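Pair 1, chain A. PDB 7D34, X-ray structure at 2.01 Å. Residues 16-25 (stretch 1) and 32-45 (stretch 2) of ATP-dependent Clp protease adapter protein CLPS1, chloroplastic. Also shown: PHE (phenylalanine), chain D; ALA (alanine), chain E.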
# COMPACT_ATOMS: atom_id res chain seq x y z
N LYS A 16 -15.17 -10.67 4.20
CA LYS A 16 -14.58 -11.79 3.51
C LYS A 16 -13.71 -11.28 2.35
O LYS A 16 -13.98 -10.23 1.78
CB LYS A 16 -15.67 -12.71 2.95
CG LYS A 16 -16.65 -13.29 3.99
CD LYS A 16 -17.56 -12.24 4.64
CE LYS A 16 -18.44 -11.44 3.66
NZ LYS A 16 -18.77 -10.14 4.25
N ARG A 17 -12.67 -12.05 2.02
CA ARG A 17 -11.77 -11.59 0.96
C ARG A 17 -12.54 -11.24 -0.31
O ARG A 17 -12.30 -10.20 -0.92
CB ARG A 17 -10.69 -12.63 0.65
CG ARG A 17 -9.81 -13.02 1.83
CD ARG A 17 -9.04 -14.29 1.47
NE ARG A 17 -7.87 -13.94 0.66
CZ ARG A 17 -6.78 -13.34 1.12
NH1 ARG A 17 -5.78 -13.06 0.29
NH2 ARG A 17 -6.70 -13.00 2.40
N GLU A 18 -13.49 -12.09 -0.71
CA GLU A 18 -14.20 -11.87 -1.96
C GLU A 18 -15.08 -10.63 -1.86
O GLU A 18 -15.20 -9.88 -2.83
CB GLU A 18 -15.07 -13.08 -2.36
CG GLU A 18 -15.77 -12.82 -3.70
CD GLU A 18 -16.66 -13.96 -4.17
OE1 GLU A 18 -17.06 -14.79 -3.33
OE2 GLU A 18 -16.93 -14.02 -5.40
N TYR A 19 -15.71 -10.41 -0.70
CA TYR A 19 -16.52 -9.20 -0.53
C TYR A 19 -15.68 -7.94 -0.66
O TYR A 19 -16.09 -6.98 -1.32
CB TYR A 19 -17.23 -9.19 0.84
CG TYR A 19 -18.12 -7.97 1.03
CD1 TYR A 19 -19.27 -7.82 0.28
CD2 TYR A 19 -17.79 -6.97 1.94
CE1 TYR A 19 -20.07 -6.72 0.45
CE2 TYR A 19 -18.56 -5.89 2.11
CZ TYR A 19 -19.71 -5.75 1.38
OH TYR A 19 -20.46 -4.62 1.59
N VAL A 20 -14.51 -7.91 -0.00
CA VAL A 20 -13.60 -6.77 -0.13
C VAL A 20 -13.35 -6.46 -1.60
O VAL A 20 -13.42 -5.31 -2.03
CB VAL A 20 -12.28 -7.04 0.63
CG1 VAL A 20 -11.31 -5.91 0.40
CG2 VAL A 20 -12.46 -7.24 2.13
N VAL A 21 -13.06 -7.50 -2.39
CA VAL A 21 -12.80 -7.31 -3.82
C VAL A 21 -14.02 -6.73 -4.52
O VAL A 21 -13.89 -5.84 -5.37
CB VAL A 21 -12.37 -8.64 -4.45
CG1 VAL A 21 -12.15 -8.53 -5.93
CG2 VAL A 21 -11.06 -9.03 -3.83
N GLN A 22 -15.21 -7.26 -4.23
CA GLN A 22 -16.41 -6.77 -4.90
C GLN A 22 -16.67 -5.30 -4.59
O GLN A 22 -17.06 -4.53 -5.48
CB GLN A 22 -17.62 -7.63 -4.53
CG GLN A 22 -17.50 -9.05 -5.01
CD GLN A 22 -18.53 -10.00 -4.42
OE1 GLN A 22 -19.22 -9.67 -3.47
NE2 GLN A 22 -18.65 -11.17 -5.02
N VAL A 23 -16.51 -4.90 -3.32
CA VAL A 23 -16.72 -3.50 -2.96
C VAL A 23 -15.75 -2.60 -3.71
O VAL A 23 -16.13 -1.55 -4.26
CB VAL A 23 -16.57 -3.32 -1.44
CG1 VAL A 23 -16.65 -1.84 -1.08
CG2 VAL A 23 -17.64 -4.08 -0.68
N LEU A 24 -14.47 -2.98 -3.74
CA LEU A 24 -13.50 -2.15 -4.45
C LEU A 24 -13.94 -1.95 -5.90
O LEU A 24 -13.88 -0.84 -6.43
CB LEU A 24 -12.11 -2.77 -4.42
CG LEU A 24 -11.43 -2.72 -3.05
CD1 LEU A 24 -10.20 -3.62 -2.96
CD2 LEU A 24 -11.10 -1.26 -2.70
N MET A 25 -14.36 -3.04 -6.55
CA MET A 25 -14.80 -2.92 -7.93
C MET A 25 -16.03 -2.04 -8.06
O MET A 25 -16.17 -1.30 -9.04
CB MET A 25 -15.14 -4.30 -8.50
CG MET A 25 -14.07 -5.35 -8.44
SD MET A 25 -13.12 -5.32 -9.93
CE MET A 25 -14.30 -5.89 -11.11
N THR A 32 -9.97 -2.75 -11.80
CA THR A 32 -10.00 -4.09 -12.37
C THR A 32 -10.05 -5.12 -11.25
O THR A 32 -9.68 -4.85 -10.10
CB THR A 32 -8.76 -4.33 -13.25
OG1 THR A 32 -7.60 -4.44 -12.42
CG2 THR A 32 -8.56 -3.19 -14.30
N VAL A 33 -10.53 -6.31 -11.58
CA VAL A 33 -10.51 -7.36 -10.58
C VAL A 33 -9.08 -7.70 -10.19
O VAL A 33 -8.82 -8.10 -9.06
CB VAL A 33 -11.27 -8.59 -11.09
CG1 VAL A 33 -10.52 -9.24 -12.17
CG2 VAL A 33 -11.50 -9.56 -10.01
N ASP A 34 -8.14 -7.57 -11.14
CA ASP A 34 -6.72 -7.82 -10.86
C ASP A 34 -6.18 -6.84 -9.82
O ASP A 34 -5.50 -7.25 -8.87
CB ASP A 34 -5.94 -7.73 -12.18
CG ASP A 34 -6.63 -8.45 -13.33
OD1 ASP A 34 -6.37 -9.66 -13.50
OD2 ASP A 34 -7.47 -7.83 -14.02
N ASN A 35 -6.45 -5.54 -10.01
CA ASN A 35 -6.03 -4.53 -9.05
C ASN A 35 -6.72 -4.74 -7.71
O ASN A 35 -6.09 -4.61 -6.66
CB ASN A 35 -6.30 -3.13 -9.60
CG ASN A 35 -5.64 -2.06 -8.79
OD1 ASN A 35 -4.69 -2.35 -8.08
ND2 ASN A 35 -6.13 -0.80 -8.91
N ALA A 36 -8.01 -5.11 -7.73
CA ALA A 36 -8.77 -5.26 -6.49
C ALA A 36 -8.23 -6.37 -5.61
O ALA A 36 -8.16 -6.24 -4.38
CB ALA A 36 -10.24 -5.57 -6.78
N VAL A 37 -7.89 -7.50 -6.22
CA VAL A 37 -7.37 -8.61 -5.44
C VAL A 37 -6.02 -8.22 -4.86
O VAL A 37 -5.69 -8.63 -3.74
CB VAL A 37 -7.25 -9.90 -6.28
CG1 VAL A 37 -8.65 -10.49 -6.54
CG2 VAL A 37 -6.42 -9.68 -7.57
N ASN A 38 -5.21 -7.45 -5.61
CA ASN A 38 -3.92 -7.00 -5.09
C ASN A 38 -4.10 -6.14 -3.86
O ASN A 38 -3.40 -6.33 -2.85
CB ASN A 38 -3.11 -6.19 -6.13
CG ASN A 38 -2.36 -7.09 -7.12
OD1 ASN A 38 -2.64 -8.28 -7.17
ND2 ASN A 38 -1.41 -6.53 -7.89
N ILE A 39 -5.01 -5.17 -3.93
CA ILE A 39 -5.27 -4.27 -2.82
C ILE A 39 -5.75 -5.06 -1.61
O ILE A 39 -5.26 -4.89 -0.50
CB ILE A 39 -6.28 -3.18 -3.24
CG1 ILE A 39 -5.73 -2.35 -4.41
CG2 ILE A 39 -6.58 -2.20 -2.09
CD1 ILE A 39 -6.66 -1.31 -5.05
N MET A 40 -6.74 -5.92 -1.80
CA MET A 40 -7.18 -6.76 -0.71
C MET A 40 -6.04 -7.60 -0.11
O MET A 40 -5.85 -7.62 1.12
CB MET A 40 -8.31 -7.62 -1.23
CG MET A 40 -8.81 -8.58 -0.19
SD MET A 40 -7.98 -10.18 0.01
CE MET A 40 -8.21 -10.91 -1.59
N GLN A 41 -5.24 -8.25 -0.98
CA GLN A 41 -4.09 -9.03 -0.53
C GLN A 41 -3.14 -8.17 0.31
O GLN A 41 -2.75 -8.56 1.42
CB GLN A 41 -3.37 -9.62 -1.75
CG GLN A 41 -3.91 -11.00 -2.19
CD GLN A 41 -3.51 -11.38 -3.58
OE1 GLN A 41 -2.71 -10.69 -4.20
NE2 GLN A 41 -4.06 -12.47 -4.09
N GLU A 42 -2.84 -6.96 -0.17
CA GLU A 42 -1.86 -6.11 0.49
C GLU A 42 -2.35 -5.61 1.84
O GLU A 42 -1.58 -5.52 2.79
CB GLU A 42 -1.55 -4.92 -0.41
CG GLU A 42 -0.57 -5.27 -1.51
CD GLU A 42 0.69 -6.00 -0.98
OE1 GLU A 42 1.59 -5.34 -0.41
OE2 GLU A 42 0.79 -7.24 -1.16
N ALA A 43 -3.63 -5.24 1.95
CA ALA A 43 -4.17 -4.83 3.24
C ALA A 43 -4.18 -5.99 4.22
O ALA A 43 -3.91 -5.82 5.41
CB ALA A 43 -5.57 -4.25 3.06
N HIS A 44 -4.50 -7.19 3.72
CA HIS A 44 -4.55 -8.37 4.58
C HIS A 44 -3.17 -8.71 5.14
O HIS A 44 -3.05 -9.07 6.32
CB HIS A 44 -5.09 -9.56 3.77
CG HIS A 44 -5.09 -10.86 4.52
ND1 HIS A 44 -6.05 -11.18 5.45
CD2 HIS A 44 -4.23 -11.90 4.49
CE1 HIS A 44 -5.80 -12.37 5.95
NE2 HIS A 44 -4.70 -12.83 5.39
N ILE A 45 -2.13 -8.60 4.32
CA ILE A 45 -0.78 -8.96 4.74
C ILE A 45 -0.11 -7.84 5.53
O ILE A 45 0.59 -8.10 6.51
CB ILE A 45 0.07 -9.36 3.52
CG1 ILE A 45 -0.35 -10.74 2.99
CG2 ILE A 45 1.56 -9.31 3.85
CD1 ILE A 45 -0.01 -11.85 3.91
N PHE D . -8.65 -9.88 6.74
CA PHE D . -9.94 -10.31 6.12
C PHE D . -10.17 -11.81 6.30
O PHE D . -9.21 -12.58 6.42
CB PHE D . -9.95 -9.94 4.63
CG PHE D . -9.61 -8.49 4.34
CD1 PHE D . -10.37 -7.46 4.91
CD2 PHE D . -8.55 -8.15 3.52
CE1 PHE D . -10.06 -6.12 4.65
CE2 PHE D . -8.24 -6.82 3.25
CZ PHE D . -9.00 -5.81 3.82
N ALA E . -11.44 -12.21 6.32
CA ALA E . -11.82 -13.61 6.59
C ALA E . -11.86 -14.52 5.36
O ALA E . -11.99 -14.07 4.21
CB ALA E . -13.19 -13.63 7.30

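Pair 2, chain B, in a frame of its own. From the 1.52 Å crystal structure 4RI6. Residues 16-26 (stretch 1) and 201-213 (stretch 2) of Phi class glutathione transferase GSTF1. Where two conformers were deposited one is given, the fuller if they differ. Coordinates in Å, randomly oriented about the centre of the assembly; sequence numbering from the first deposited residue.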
# COMPACT_ATOMS: atom_id res chain seq x y z
N VAL B 16 8.27 12.07 -0.44
CA VAL B 16 7.99 13.48 -0.76
C VAL B 16 7.92 13.69 -2.29
O VAL B 16 7.04 14.38 -2.79
CB VAL B 16 9.07 14.43 -0.16
CG1 VAL B 16 8.84 15.88 -0.62
CG2 VAL B 16 9.08 14.35 1.38
N SER B 17 8.86 13.10 -3.01
CA SER B 17 8.90 13.23 -4.47
C SER B 17 7.63 12.73 -5.14
O SER B 17 7.16 13.31 -6.12
CB SER B 17 10.12 12.48 -5.04
OG SER B 17 11.32 13.19 -4.76
N ARG B 18 7.08 11.64 -4.62
CA ARG B 18 5.82 11.11 -5.10
C ARG B 18 4.73 12.16 -4.98
O ARG B 18 3.96 12.38 -5.91
CB ARG B 18 5.45 9.84 -4.32
CG ARG B 18 4.13 9.23 -4.73
CD ARG B 18 3.80 7.95 -3.94
NE ARG B 18 4.76 6.94 -4.30
CZ ARG B 18 5.80 6.56 -3.59
NH1 ARG B 18 6.03 7.05 -2.37
NH2 ARG B 18 6.63 5.67 -4.10
N VAL B 19 4.67 12.83 -3.84
CA VAL B 19 3.64 13.84 -3.65
C VAL B 19 3.88 15.06 -4.56
O VAL B 19 2.93 15.59 -5.15
CB VAL B 19 3.56 14.26 -2.17
CG1 VAL B 19 2.65 15.46 -1.98
CG2 VAL B 19 3.07 13.11 -1.33
N LEU B 20 5.13 15.50 -4.66
CA LEU B 20 5.45 16.66 -5.47
C LEU B 20 5.09 16.45 -6.92
O LEU B 20 4.53 17.33 -7.57
CB LEU B 20 6.93 17.03 -5.35
CG LEU B 20 7.41 17.50 -3.98
CD1 LEU B 20 8.89 17.81 -4.02
CD2 LEU B 20 6.66 18.75 -3.56
N ALA B 21 5.42 15.27 -7.44
CA ALA B 21 5.12 14.97 -8.82
C ALA B 21 3.61 15.01 -9.05
O ALA B 21 3.15 15.49 -10.09
CB ALA B 21 5.69 13.63 -9.21
N THR B 22 2.85 14.50 -8.08
CA THR B 22 1.40 14.51 -8.17
C THR B 22 0.83 15.93 -8.16
O THR B 22 -0.01 16.26 -8.99
CB THR B 22 0.79 13.68 -7.03
OG1 THR B 22 1.28 12.34 -7.14
CG2 THR B 22 -0.74 13.68 -7.09
N LEU B 23 1.31 16.76 -7.24
CA LEU B 23 0.87 18.14 -7.17
C LEU B 23 1.11 18.83 -8.51
O LEU B 23 0.26 19.57 -8.99
CB LEU B 23 1.59 18.88 -6.05
CG LEU B 23 1.16 18.44 -4.65
CD1 LEU B 23 2.16 18.90 -3.62
CD2 LEU B 23 -0.20 19.02 -4.34
N ILE B 24 2.26 18.58 -9.11
CA ILE B 24 2.63 19.26 -10.34
C ILE B 24 1.76 18.76 -11.52
O ILE B 24 1.26 19.57 -12.30
CB ILE B 24 4.11 19.08 -10.65
CG1 ILE B 24 4.95 19.82 -9.60
CG2 ILE B 24 4.44 19.61 -12.03
CD1 ILE B 24 6.42 19.42 -9.56
N GLU B 25 1.56 17.45 -11.61
CA GLU B 25 0.63 16.89 -12.58
C GLU B 25 -0.75 17.48 -12.42
O GLU B 25 -1.44 17.73 -13.41
CB GLU B 25 0.56 15.37 -12.44
CG GLU B 25 1.80 14.63 -12.95
CD GLU B 25 1.85 14.46 -14.48
OE1 GLU B 25 0.79 14.51 -15.14
OE2 GLU B 25 2.97 14.26 -15.00
N LYS B 26 -1.17 17.68 -11.17
CA LYS B 26 -2.51 18.19 -10.91
C LYS B 26 -2.61 19.71 -10.92
O LYS B 26 -3.69 20.24 -10.68
CB LYS B 26 -3.03 17.65 -9.58
CG LYS B 26 -3.21 16.14 -9.61
CD LYS B 26 -4.19 15.67 -10.68
CE LYS B 26 -5.56 16.34 -10.59
NZ LYS B 26 -6.54 15.78 -11.56
N ASN B 201 10.90 11.11 -18.29
CA ASN B 201 11.08 12.35 -19.03
C ASN B 201 9.84 13.26 -19.07
O ASN B 201 9.84 14.29 -19.76
CB ASN B 201 11.56 12.04 -20.46
CG ASN B 201 13.02 11.72 -20.50
OD1 ASN B 201 13.87 12.62 -20.41
ND2 ASN B 201 13.35 10.44 -20.55
N ARG B 202 8.82 12.94 -18.29
CA ARG B 202 7.72 13.87 -18.10
C ARG B 202 8.22 15.15 -17.44
O ARG B 202 9.11 15.11 -16.58
CB ARG B 202 6.63 13.24 -17.25
CG ARG B 202 6.01 12.06 -17.94
CD ARG B 202 4.87 11.51 -17.11
NE ARG B 202 3.70 12.39 -17.05
CZ ARG B 202 2.74 12.42 -17.97
NH1 ARG B 202 2.86 11.69 -19.06
NH2 ARG B 202 1.69 13.21 -17.80
N GLU B 203 7.65 16.29 -17.82
CA GLU B 203 8.08 17.57 -17.28
C GLU B 203 7.86 17.61 -15.77
O GLU B 203 8.67 18.19 -15.06
CB GLU B 203 7.34 18.73 -17.96
CG GLU B 203 7.73 18.96 -19.43
CD GLU B 203 9.20 19.31 -19.61
OE1 GLU B 203 9.82 19.83 -18.65
OE2 GLU B 203 9.73 19.04 -20.71
N SER B 204 6.81 16.97 -15.28
CA SER B 204 6.54 16.99 -13.84
C SER B 204 7.70 16.37 -13.10
O SER B 204 8.20 16.91 -12.11
CB SER B 204 5.24 16.24 -13.49
OG SER B 204 5.32 14.88 -13.89
N TRP B 205 8.18 15.23 -13.60
CA TRP B 205 9.27 14.55 -12.94
C TRP B 205 10.58 15.32 -13.10
O TRP B 205 11.37 15.39 -12.15
CB TRP B 205 9.40 13.11 -13.46
CG TRP B 205 10.40 12.32 -12.64
CD1 TRP B 205 11.56 11.78 -13.08
CD2 TRP B 205 10.33 12.04 -11.23
NE1 TRP B 205 12.22 11.15 -12.05
CE2 TRP B 205 11.49 11.31 -10.90
CE3 TRP B 205 9.40 12.33 -10.22
CZ2 TRP B 205 11.75 10.88 -9.60
CZ3 TRP B 205 9.66 11.87 -8.94
CH2 TRP B 205 10.82 11.17 -8.65
N LYS B 206 10.81 15.91 -14.26
CA LYS B 206 11.99 16.75 -14.44
C LYS B 206 11.99 17.92 -13.45
O LYS B 206 13.05 18.29 -12.94
CB LYS B 206 12.06 17.29 -15.87
CG LYS B 206 12.28 16.23 -16.90
CD LYS B 206 12.23 16.88 -18.26
CE LYS B 206 12.64 15.98 -19.34
NZ LYS B 206 12.56 16.77 -20.61
N LYS B 207 10.81 18.47 -13.18
CA LYS B 207 10.73 19.60 -12.25
C LYS B 207 11.06 19.14 -10.83
O LYS B 207 11.74 19.85 -10.10
CB LYS B 207 9.36 20.26 -12.32
CG LYS B 207 9.14 20.99 -13.62
CD LYS B 207 7.83 21.74 -13.70
CE LYS B 207 7.67 22.39 -15.06
NZ LYS B 207 6.71 23.53 -15.03
N VAL B 208 10.61 17.95 -10.45
CA VAL B 208 10.94 17.44 -9.15
C VAL B 208 12.44 17.25 -9.00
O VAL B 208 13.03 17.64 -8.00
CB VAL B 208 10.21 16.11 -8.87
CG1 VAL B 208 10.71 15.48 -7.56
CG2 VAL B 208 8.69 16.32 -8.81
N LEU B 209 13.08 16.63 -9.99
CA LEU B 209 14.52 16.43 -9.92
C LEU B 209 15.28 17.76 -9.85
O LEU B 209 16.29 17.88 -9.15
CB LEU B 209 15.01 15.63 -11.12
CG LEU B 209 14.53 14.19 -11.19
CD1 LEU B 209 15.06 13.56 -12.45
CD2 LEU B 209 14.98 13.40 -9.98
N GLU B 210 14.79 18.77 -10.54
CA GLU B 210 15.48 20.06 -10.45
C GLU B 210 15.26 20.68 -9.07
O GLU B 210 16.18 21.29 -8.51
CB GLU B 210 15.02 21.01 -11.55
CG GLU B 210 15.82 22.34 -11.61
CD GLU B 210 17.33 22.18 -11.90
OE1 GLU B 210 17.77 21.14 -12.45
OE2 GLU B 210 18.08 23.13 -11.57
N MET B 211 14.07 20.50 -8.51
CA MET B 211 13.81 21.03 -7.17
C MET B 211 14.81 20.42 -6.21
O MET B 211 15.34 21.10 -5.33
CB MET B 211 12.40 20.71 -6.67
CG MET B 211 11.29 21.49 -7.34
SD MET B 211 9.67 20.91 -6.79
CE MET B 211 9.69 21.48 -5.10
N ARG B 212 15.07 19.14 -6.40
CA ARG B 212 15.95 18.40 -5.53
C ARG B 212 17.39 18.86 -5.71
O ARG B 212 18.13 19.06 -4.73
CB ARG B 212 15.80 16.91 -5.83
CG ARG B 212 16.44 16.00 -4.84
CD ARG B 212 16.51 14.61 -5.40
NE ARG B 212 15.22 13.93 -5.40
CZ ARG B 212 15.02 12.78 -6.02
NH1 ARG B 212 16.02 12.23 -6.71
NH2 ARG B 212 13.84 12.19 -5.97
N LYS B 213 17.78 19.06 -6.96
CA LYS B 213 19.15 19.44 -7.25
C LYS B 213 19.46 20.79 -6.62
O LYS B 213 20.59 21.02 -6.21
CB LYS B 213 19.38 19.48 -8.76
CG LYS B 213 20.85 19.47 -9.14
CD LYS B 213 21.01 19.10 -10.59
CE LYS B 213 22.46 19.29 -11.05
NZ LYS B 213 22.60 19.13 -12.52
O HOH W 1 4.37 16.06 -16.73

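Both pairs cross two helices obliquely, with N-to-C directions more opposed than aligned: 128° in pair 1, with the axes 8.7 Å apart at closest approach, and 132° in pair 2, at 8.8 Å. Over 14 central residues the backbones superpose to 0.3 Å, and the buried areas are similar, 573 and 546 Å². The scaffold is therefore held constant while the side chains change.

At the closest CA pair, each contact has a small residue on the second helix, A:Ala36 or B:Ser204. In pair 1, A:Val21 CA and A:Ala36 CA are 5.3 Å apart; in pair 2 the matched B:Ala21 CA and B:Ser204 CA are 5.6 Å apart. Pair 1 places the bulk on the first helix: A:Val21 is a knob among A:Val33, A:Ala36, A:Val37 and A:Met40, with A:Val21 CG1 3.6 Å from A:Ala36 CB. Pair 2 has alanine at that position, and the matched A:Val37 becomes B:Trp205. The indole reaches back although its CA-to-CB bond points away, and B:Trp205 CE3 lies 4.1 Å from B:Ala21 CB, which sits at the ring edge.

A:Met40 matches B:Val208, and both point toward the first helix. The flexible methionine spreads along it, placing A:Met40 CG 3.7 Å from A:Val20 CG1 and A:Met40 SD over one face of the A:Arg17 guanidinium, 3.6 Å from A:Arg17 CZ. The compact valine is instead a knob among B:Ser17, B:Leu20, B:Ala21 and B:Ile24; B:Val208 CG2 is 3.9 Å from B:Leu20 CB. The matched A:Val20 and B:Leu20 both point toward the second helix, and the longer leucine also reaches B:Met211 (B:Leu20 CD1 to B:Met211 CE, 3.9 Å), which matches A:Ala43.

A:Leu24 and B:Ile24 almost coincide in side-chain centre. Both cover the same two positions: A:Leu24 CB is 4.1 Å from A:Ala36 CB and A:Leu24 CD1 4.0 Å from A:Ile39 CB, while B:Ile24 CG2 is 3.8 Å from B:Ser204 CB and B:Ile24 CD1 4.1 Å from B:Lys207 CB.

The flanks differ most in chemistry. A:Met25 packs its SD 3.9 Å from A:Val33 CB. The matched B:Glu25 makes a salt bridge, B:Glu25 OE2 to B:Arg202 NE at 2.9 Å, and B:Ser204 OG donates to B:Glu25 OE2 at 2.7 Å. A water bridges B:Glu25 OE2 and B:Ser204 N as well.

At the other flank, A:Arg17 matches B:Ser17, and A:His44 matches B:Arg212. The arginine thus changes helix: A:Arg17 NH2 lies over a face of the A:His44 ring, 3.4 Å from A:His44 CD2, while B:Arg212 NH2 donates to B:Ser17 OG at 3.0 Å. Pair 2 joins polar groups across the contact by a salt bridge and hydrogen bonds; pair 1 has no hydrogen bond across it.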